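PDB 4R3L: N-alpha-acetyltransferase, which transfers the acetyl group of acetyl-CoA to the free alpha-amino group of protein N-termini, accepting serine, alanine and methionine with a preference for serine. Local coordinates for residues Trp72-Ile77 / Pro81-Lys86; Ile124-Arg129 / Ala137-Leu142. All coordinates share one frame; numbering follows the deposited sequence.

Contact 1: residues Trp72-Ile77 / Pro81-Lys86; sequences WGFSNI and PSLVRK
W72, F74 and L83 meet at the loop end of the beta hairpin formed by strands 61-72 and 83-94 of the GNAT fold, whose antiparallel pairing continues past a corner at G73. Backbone bonds define the register. G73 and V84 form a hydrogen-bonded pair, with G73 N to V84 O at 2.9 Å and V84 N to G73 O at 2.7 Å, both nearly straight at the hydrogen; W72-R85 and F74-L83 are the flanking non-hydrogen-bonded pairs. Beyond them S75 N donates to S82 O (2.8 Å), and one water donates a hydrogen bond to S75 O and accepts one from S82 N.

Apolar contacts gather on the face bearing W72, F74 and L83. The two methyls of L83 are divided between the rings: CD1 packs against W72 CZ2 at 3.6 Å, while CD2 lies over the F74 ring in a CH-pi contact, 3.9 Å from its centroid and 17° off the normal. With CG anti to the carbonyl carbon (chi1 -67°), F74 also brings CE1 against P81 CB.

Among side-chain polar contacts, S75 OG accepts from I77 N in an ST turn and is also hydrogen-bonded to K78 N. S75 and S82 both modulate the multiple conformations of loop regions and contribute to thermostability; here their backbones are joined directly and through the water. K86 turns toward 72-77; its chain bends at chi3 (-78°), and its NZ donates to F74 O at 2.9 Å.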
loop_
_atom_site.group_PDB
_atom_site.type_symbol
_atom_site.label_atom_id
_atom_site.label_comp_id
_atom_site.label_asym_id
_atom_site.label_seq_id
_atom_site.Cartn_x
_atom_site.Cartn_y
_atom_site.Cartn_z
ATOM N N TRP A 72 -13.281 -8.824 0.332
ATOM C CA TRP A 72 -14.666 -8.711 -0.135
ATOM C C TRP A 72 -15.498 -8.283 1.056
ATOM O O TRP A 72 -15.411 -8.882 2.126
ATOM C CB TRP A 72 -15.184 -10.030 -0.732
ATOM C CG TRP A 72 -16.625 -9.941 -1.155
ATOM C CD1 TRP A 72 -17.131 -9.254 -2.230
ATOM C CD2 TRP A 72 -17.741 -10.544 -0.499
ATOM N NE1 TRP A 72 -18.504 -9.396 -2.274
ATOM C CE2 TRP A 72 -18.897 -10.179 -1.233
ATOM C CE3 TRP A 72 -17.879 -11.344 0.633
ATOM C CZ2 TRP A 72 -20.171 -10.604 -0.855
ATOM C CZ3 TRP A 72 -19.145 -11.767 0.998
ATOM C CH2 TRP A 72 -20.276 -11.396 0.257
ATOM N N GLY A 73 -16.278 -7.220 0.903
ATOM C CA GLY A 73 -17.005 -6.722 2.050
ATOM C C GLY A 73 -17.627 -5.374 1.795
ATOM O O GLY A 73 -17.658 -4.900 0.665
ATOM N N PHE A 74 -18.119 -4.763 2.863
ATOM C CA PHE A 74 -18.812 -3.503 2.758
ATOM C C PHE A 74 -17.890 -2.398 2.228
ATOM O O PHE A 74 -16.743 -2.257 2.652
ATOM C CB PHE A 74 -19.413 -3.118 4.108
ATOM C CG PHE A 74 -20.516 -4.045 4.557
ATOM C CD1 PHE A 74 -21.702 -4.126 3.839
ATOM C CD2 PHE A 74 -20.357 -4.845 5.670
ATOM C CE1 PHE A 74 -22.718 -4.980 4.246
ATOM C CE2 PHE A 74 -21.375 -5.700 6.084
ATOM C CZ PHE A 74 -22.552 -5.768 5.361
ATOM N N SER A 75 -18.410 -1.641 1.270
ATOM C CA SER A 75 -17.714 -0.493 0.708
ATOM C C SER A 75 -17.489 0.575 1.771
ATOM O O SER A 75 -18.335 0.776 2.640
ATOM C CB SER A 75 -18.517 0.083 -0.461
ATOM O OG SER A 75 -17.987 1.330 -0.870
ATOM N N ASN A 76 -16.344 1.249 1.728
ATOM C CA ASN A 76 -16.105 2.345 2.661
ATOM C C ASN A 76 -16.238 3.676 1.948
ATOM O O ASN A 76 -15.891 4.725 2.488
ATOM C CB ASN A 76 -14.734 2.216 3.327
ATOM C CG ASN A 76 -13.641 1.912 2.343
ATOM O OD1 ASN A 76 -13.502 2.596 1.336
ATOM N ND2 ASN A 76 -12.856 0.876 2.623
ATOM N N ILE A 77 -16.747 3.617 0.725
ATOM C CA ILE A 77 -17.069 4.810 -0.038
ATOM C C ILE A 77 -18.576 5.050 -0.037
ATOM O O ILE A 77 -19.035 6.174 0.156
ATOM C CB ILE A 77 -16.564 4.715 -1.488
ATOM C CG1 ILE A 77 -15.059 4.430 -1.502
ATOM C CG2 ILE A 77 -16.876 5.998 -2.237
ATOM C CD1 ILE A 77 -14.404 4.518 -2.886
ATOM N N PRO A 81 -24.909 0.334 3.192
ATOM C CA PRO A 81 -24.264 -0.986 3.245
ATOM C C PRO A 81 -24.332 -1.720 1.902
ATOM O O PRO A 81 -25.398 -2.182 1.489
ATOM C CB PRO A 81 -25.063 -1.724 4.324
ATOM C CG PRO A 81 -25.526 -0.638 5.235
ATOM C CD PRO A 81 -25.823 0.538 4.332
ATOM N N SER A 82 -23.182 -1.806 1.235
ATOM C CA SER A 82 -23.065 -2.390 -0.100
ATOM C C SER A 82 -21.805 -3.254 -0.182
ATOM O O SER A 82 -20.716 -2.775 0.128
ATOM C CB SER A 82 -23.023 -1.281 -1.154
ATOM O OG SER A 82 -22.647 -1.779 -2.425
ATOM N N LEU A 83 -21.948 -4.514 -0.592
ATOM C CA LEU A 83 -20.810 -5.438 -0.646
ATOM C C LEU A 83 -20.010 -5.324 -1.942
ATOM O O LEU A 83 -20.567 -5.425 -3.029
ATOM C CB LEU A 83 -21.286 -6.880 -0.472
ATOM C CG LEU A 83 -21.848 -7.232 0.908
ATOM C CD1 LEU A 83 -22.600 -8.558 0.864
ATOM C CD2 LEU A 83 -20.742 -7.281 1.954
ATOM N N VAL A 84 -18.698 -5.126 -1.816
ATOM C CA VAL A 84 -17.825 -4.931 -2.973
ATOM C C VAL A 84 -16.480 -5.640 -2.796
ATOM O O VAL A 84 -16.073 -5.960 -1.675
ATOM C CB VAL A 84 -17.545 -3.427 -3.228
ATOM C CG1 VAL A 84 -18.826 -2.666 -3.546
ATOM C CG2 VAL A 84 -16.841 -2.805 -2.025
ATOM N N ARG A 85 -15.789 -5.891 -3.901
ATOM C CA ARG A 85 -14.397 -6.343 -3.838
ATOM C C ARG A 85 -13.484 -5.139 -3.637
ATOM O O ARG A 85 -13.618 -4.131 -4.337
ATOM C CB ARG A 85 -13.999 -7.091 -5.112
ATOM C CG ARG A 85 -14.873 -8.286 -5.419
ATOM C CD ARG A 85 -14.238 -9.559 -4.927
ATOM N NE ARG A 85 -12.925 -9.779 -5.524
ATOM C CZ ARG A 85 -12.279 -10.939 -5.471
ATOM N NH1 ARG A 85 -12.843 -11.969 -4.856
ATOM N NH2 ARG A 85 -11.081 -11.075 -6.033
ATOM N N LYS A 86 -12.565 -5.236 -2.679
ATOM C CA LYS A 86 -11.739 -4.094 -2.300
ATOM C C LYS A 86 -10.259 -4.448 -2.345
ATOM O O LYS A 86 -9.868 -5.536 -1.918
ATOM C CB LYS A 86 -12.087 -3.620 -0.881
ATOM C CG LYS A 86 -13.562 -3.356 -0.628
ATOM C CD LYS A 86 -13.812 -2.927 0.819
ATOM C CE LYS A 86 -13.796 -4.105 1.795
ATOM N NZ LYS A 86 -14.246 -3.662 3.148
HETATM O O HOH W 1 -20.823 0.045 2.214
#

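Contact 2: residues Ile124-Arg129 / Ala137-Leu142. With COA (coenzyme A), chain C.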
loop_
_atom_site.group_PDB
_atom_site.type_symbol
_atom_site.label_atom_id
_atom_site.label_comp_id
_atom_site.label_asym_id
_atom_site.label_seq_id
_atom_site.Cartn_x
_atom_site.Cartn_y
_atom_site.Cartn_z
ATOM N N ILE A 124 -9.938 1.021 -4.038
ATOM C CA ILE A 124 -8.667 0.801 -3.363
ATOM C C ILE A 124 -8.684 1.710 -2.155
ATOM O O ILE A 124 -9.171 2.831 -2.237
ATOM C CB ILE A 124 -7.433 1.094 -4.270
ATOM C CG1 ILE A 124 -6.137 0.995 -3.466
ATOM C CG2 ILE A 124 -7.509 2.495 -4.887
ATOM C CD1 ILE A 124 -4.869 1.058 -4.296
ATOM N N TYR A 125 -8.199 1.228 -1.019
ATOM C CA TYR A 125 -8.090 2.102 0.131
ATOM C C TYR A 125 -6.891 1.761 0.997
ATOM O O TYR A 125 -6.209 0.748 0.791
ATOM C CB TYR A 125 -9.369 2.046 0.974
ATOM C CG TYR A 125 -9.524 0.787 1.804
ATOM C CD1 TYR A 125 -9.269 0.799 3.168
ATOM C CD2 TYR A 125 -9.929 -0.405 1.225
ATOM C CE1 TYR A 125 -9.423 -0.325 3.932
ATOM C CE2 TYR A 125 -10.087 -1.552 1.991
ATOM C CZ TYR A 125 -9.829 -1.503 3.340
ATOM O OH TYR A 125 -9.975 -2.631 4.106
ATOM N N LEU A 126 -6.643 2.627 1.969
ATOM C CA LEU A 126 -5.490 2.499 2.838
ATOM C C LEU A 126 -5.713 3.341 4.071
ATOM O O LEU A 126 -6.637 4.157 4.115
ATOM C CB LEU A 126 -4.216 2.940 2.112
ATOM C CG LEU A 126 -4.271 4.361 1.536
ATOM C CD1 LEU A 126 -3.881 5.457 2.551
ATOM C CD2 LEU A 126 -3.419 4.473 0.282
ATOM N N GLU A 127 -4.848 3.155 5.055
ATOM C CA GLU A 127 -4.832 4.001 6.239
ATOM C C GLU A 127 -3.538 4.819 6.260
ATOM O O GLU A 127 -2.484 4.314 5.881
ATOM C CB GLU A 127 -4.951 3.150 7.505
ATOM C CG GLU A 127 -6.341 2.579 7.771
ATOM C CD GLU A 127 -6.630 1.299 7.016
ATOM O OE1 GLU A 127 -5.678 0.572 6.663
ATOM O OE2 GLU A 127 -7.826 1.008 6.787
ATOM N N VAL A 128 -3.591 6.083 6.680
ATOM C CA VAL A 128 -2.344 6.852 6.789
ATOM C C VAL A 128 -2.353 7.737 8.047
ATOM O O VAL A 128 -3.376 8.317 8.363
ATOM C CB VAL A 128 -2.113 7.710 5.522
ATOM C CG1 VAL A 128 -3.289 8.636 5.259
ATOM C CG2 VAL A 128 -0.813 8.492 5.615
ATOM N N ARG A 129 -1.236 7.798 8.774
ATOM C CA ARG A 129 -1.142 8.678 9.951
ATOM C C ARG A 129 -1.494 10.110 9.575
ATOM O O ARG A 129 -1.035 10.609 8.557
ATOM C CB ARG A 129 0.265 8.641 10.566
ATOM C CG ARG A 129 0.594 7.375 11.312
ATOM C CD ARG A 129 1.959 7.463 12.005
ATOM N NE ARG A 129 2.322 6.209 12.663
ATOM C CZ ARG A 129 2.144 5.961 13.959
ATOM N NH1 ARG A 129 1.607 6.890 14.744
ATOM N NH2 ARG A 129 2.502 4.788 14.476
ATOM N N ALA A 137 -0.142 13.754 0.678
ATOM C CA ALA A 137 -0.018 14.525 -0.556
ATOM C C ALA A 137 -0.025 13.595 -1.762
ATOM O O ALA A 137 -0.702 13.868 -2.756
ATOM C CB ALA A 137 1.254 15.365 -0.538
ATOM N N LEU A 138 0.736 12.509 -1.654
ATOM C CA LEU A 138 0.826 11.487 -2.691
ATOM C C LEU A 138 -0.579 10.996 -3.045
ATOM O O LEU A 138 -1.024 11.106 -4.191
ATOM C CB LEU A 138 1.718 10.336 -2.208
ATOM C CG LEU A 138 1.730 8.970 -2.897
ATOM C CD1 LEU A 138 2.454 9.050 -4.213
ATOM C CD2 LEU A 138 2.357 7.901 -1.988
ATOM N N TYR A 139 -1.289 10.491 -2.040
ATOM C CA TYR A 139 -2.619 9.929 -2.246
ATOM C C TYR A 139 -3.636 10.945 -2.784
ATOM O O TYR A 139 -4.472 10.614 -3.631
ATOM C CB TYR A 139 -3.126 9.320 -0.935
ATOM C CG TYR A 139 -2.155 8.346 -0.290
ATOM C CD1 TYR A 139 -1.393 7.466 -1.053
ATOM C CD2 TYR A 139 -1.995 8.313 1.083
ATOM C CE1 TYR A 139 -0.511 6.573 -0.448
ATOM C CE2 TYR A 139 -1.119 7.444 1.684
ATOM C CZ TYR A 139 -0.374 6.578 0.921
ATOM O OH TYR A 139 0.491 5.702 1.552
ATOM N N GLU A 140 -3.602 12.175 -2.292
ATOM C CA GLU A 140 -4.539 13.173 -2.816
ATOM C C GLU A 140 -4.229 13.495 -4.290
ATOM O O GLU A 140 -5.138 13.717 -5.089
ATOM C CB GLU A 140 -4.519 14.444 -1.958
ATOM C CG GLU A 140 -5.228 14.275 -0.611
ATOM C CD GLU A 140 -5.085 15.490 0.290
ATOM O OE1 GLU A 140 -4.190 16.323 0.028
ATOM O OE2 GLU A 140 -5.867 15.607 1.261
ATOM N N LYS A 141 -2.951 13.475 -4.654
ATOM C CA LYS A 141 -2.570 13.659 -6.055
ATOM C C LYS A 141 -3.124 12.550 -6.945
ATOM O O LYS A 141 -3.430 12.783 -8.110
ATOM C CB LYS A 141 -1.048 13.727 -6.205
ATOM C CG LYS A 141 -0.480 15.143 -6.217
ATOM C CD LYS A 141 0.689 15.260 -7.190
ATOM C CE LYS A 141 1.258 16.679 -7.224
ATOM N NZ LYS A 141 0.276 17.709 -7.680
ATOM N N LEU A 142 -3.250 11.344 -6.389
ATOM C CA LEU A 142 -3.762 10.186 -7.123
ATOM C C LEU A 142 -5.262 10.056 -6.947
ATOM O O LEU A 142 -5.841 9.001 -7.205
ATOM C CB LEU A 142 -3.071 8.896 -6.664
ATOM C CG LEU A 142 -1.770 8.517 -7.377
ATOM C CD1 LEU A 142 -0.763 9.646 -7.327
ATOM C CD2 LEU A 142 -1.178 7.261 -6.768
HETATM N N1A COA C . 6.210 16.632 0.592
HETATM C C2A COA C . 5.207 17.064 -0.200
HETATM N N3A COA C . 4.711 16.285 -1.164
HETATM C C4A COA C . 5.213 15.029 -1.372
HETATM C C5A COA C . 6.246 14.555 -0.577
HETATM C C6A COA C . 6.747 15.397 0.429
HETATM N N6A COA C . 7.832 14.939 1.291
HETATM N N7A COA C . 6.546 13.269 -1.009
HETATM C C8A COA C . 5.714 12.975 -2.047
HETATM N N9A COA C . 4.898 14.023 -2.271
HETATM C C1B COA C . 3.864 14.133 -3.314
HETATM C C2B COA C . 4.293 15.097 -4.349
HETATM O O2B COA C . 3.198 15.698 -4.941
HETATM C C3B COA C . 4.933 14.248 -5.326
HETATM O O3B COA C . 5.008 14.917 -6.522
HETATM P P3B COA C . 6.333 15.667 -6.903
HETATM O O7A COA C . 6.351 15.971 -8.400
HETATM O O8A COA C . 7.489 14.806 -6.579
HETATM O O9A COA C . 6.429 16.944 -6.125
HETATM C C4B COA C . 3.997 13.111 -5.371
HETATM O O4B COA C . 3.655 12.899 -4.023
HETATM C C5B COA C . 4.634 11.889 -5.884
HETATM O O5B COA C . 5.561 11.338 -4.992
HETATM P P1A COA C . 6.480 10.086 -5.281
HETATM O O1A COA C . 7.838 10.509 -5.772
HETATM O O2A COA C . 5.795 9.177 -6.217
HETATM O O3A COA C . 6.637 9.456 -3.822
HETATM P P2A COA C . 7.941 8.802 -3.222
HETATM O O4A COA C . 8.955 9.847 -2.784
HETATM O O5A COA C . 8.527 7.819 -4.185
HETATM O O6A COA C . 7.481 7.989 -1.913
HETATM C CBP COA C . 6.393 7.840 0.267
HETATM C CCP COA C . 6.468 8.512 -1.137
HETATM C CDP COA C . 5.328 8.519 1.085
HETATM C CEP COA C . 6.042 6.369 0.048
HETATM C CAP COA C . 7.770 8.003 0.870
HETATM O OAP COA C . 8.026 9.330 1.335
HETATM C C9P COA C . 8.061 7.088 2.045
HETATM O O9P COA C . 8.473 5.913 1.858
HETATM N N8P COA C . 7.908 7.533 3.414
HETATM C C7P COA C . 8.179 6.685 4.571
HETATM C C6P COA C . 7.251 5.438 4.650
HETATM C C5P COA C . 5.772 5.803 4.563
HETATM O O5P COA C . 5.343 6.740 5.285
HETATM N N4P COA C . 4.889 5.090 3.639
HETATM C C3P COA C . 3.487 5.445 3.545
HETATM C C2P COA C . 2.591 5.150 4.741
HETATM S S1P COA C . 0.843 5.176 4.504
#
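L126 grips one face of the Y139 ring with both methyls, joining the strand and helix beside the coenzyme A thiol. Its CD2 stands over the ring centre, 3.7 Å from the centroid and 12° off the normal, a CH-pi contact; CD1 reaches Y139 CE2 at 3.5 Å. With CG between the backbone N and the carbonyl carbon (chi1 56°), L126 sends both methyls to the same side of the ring. The V128 side is looser: its CB meets the ring edge at CE2, 4.0 Å away.

Y139, an acetyl-CoA-binding residue, has its OH buried and without a hydrogen-bond partner in the model, 3.0 Å from S1P, the thiol sulfur that carries the acetyl group in acetyl-CoA. Were Y139 an alanine, the L126 methyls would probably lose the aromatic face they pack on, and the thiol its hydroxyl neighbour. Toward the exposed end, the K141 chain passes the ribose oxygen O2B, with CE 3.2 Å from it.

This strand-helix unit of the GNAT fold lines the acetyl-CoA site: strand 123-129 lies between 83-94, whose I92 touches Y139, and 160-166, whose M163 meets V128, while L138 and L142 touch T105 and L108 of helix 103-119.

Contact 1 is a surface contact at the edge of the molecule, whereas contact 2 is buried nearer the centre of the chain; their centres are about 18 Å apart. Both reach the same sheet, since strands 83-94 and 123-129 are neighbours in it. Contact 1 pairs backbones and buries 615 Å² between its segments; contact 2 has no hydrogen bond across it and buries 144 Å², through side chains that meet beside the cofactor. The two touch directly: K86 CB of contact 1 packs on Y125 CE2 of contact 2, at 4.1 Å. E127 of 124-129 is a zinc-binding residue, as is H88, whose side chain lies about 6 Å from that of K86; this structure contains no zinc.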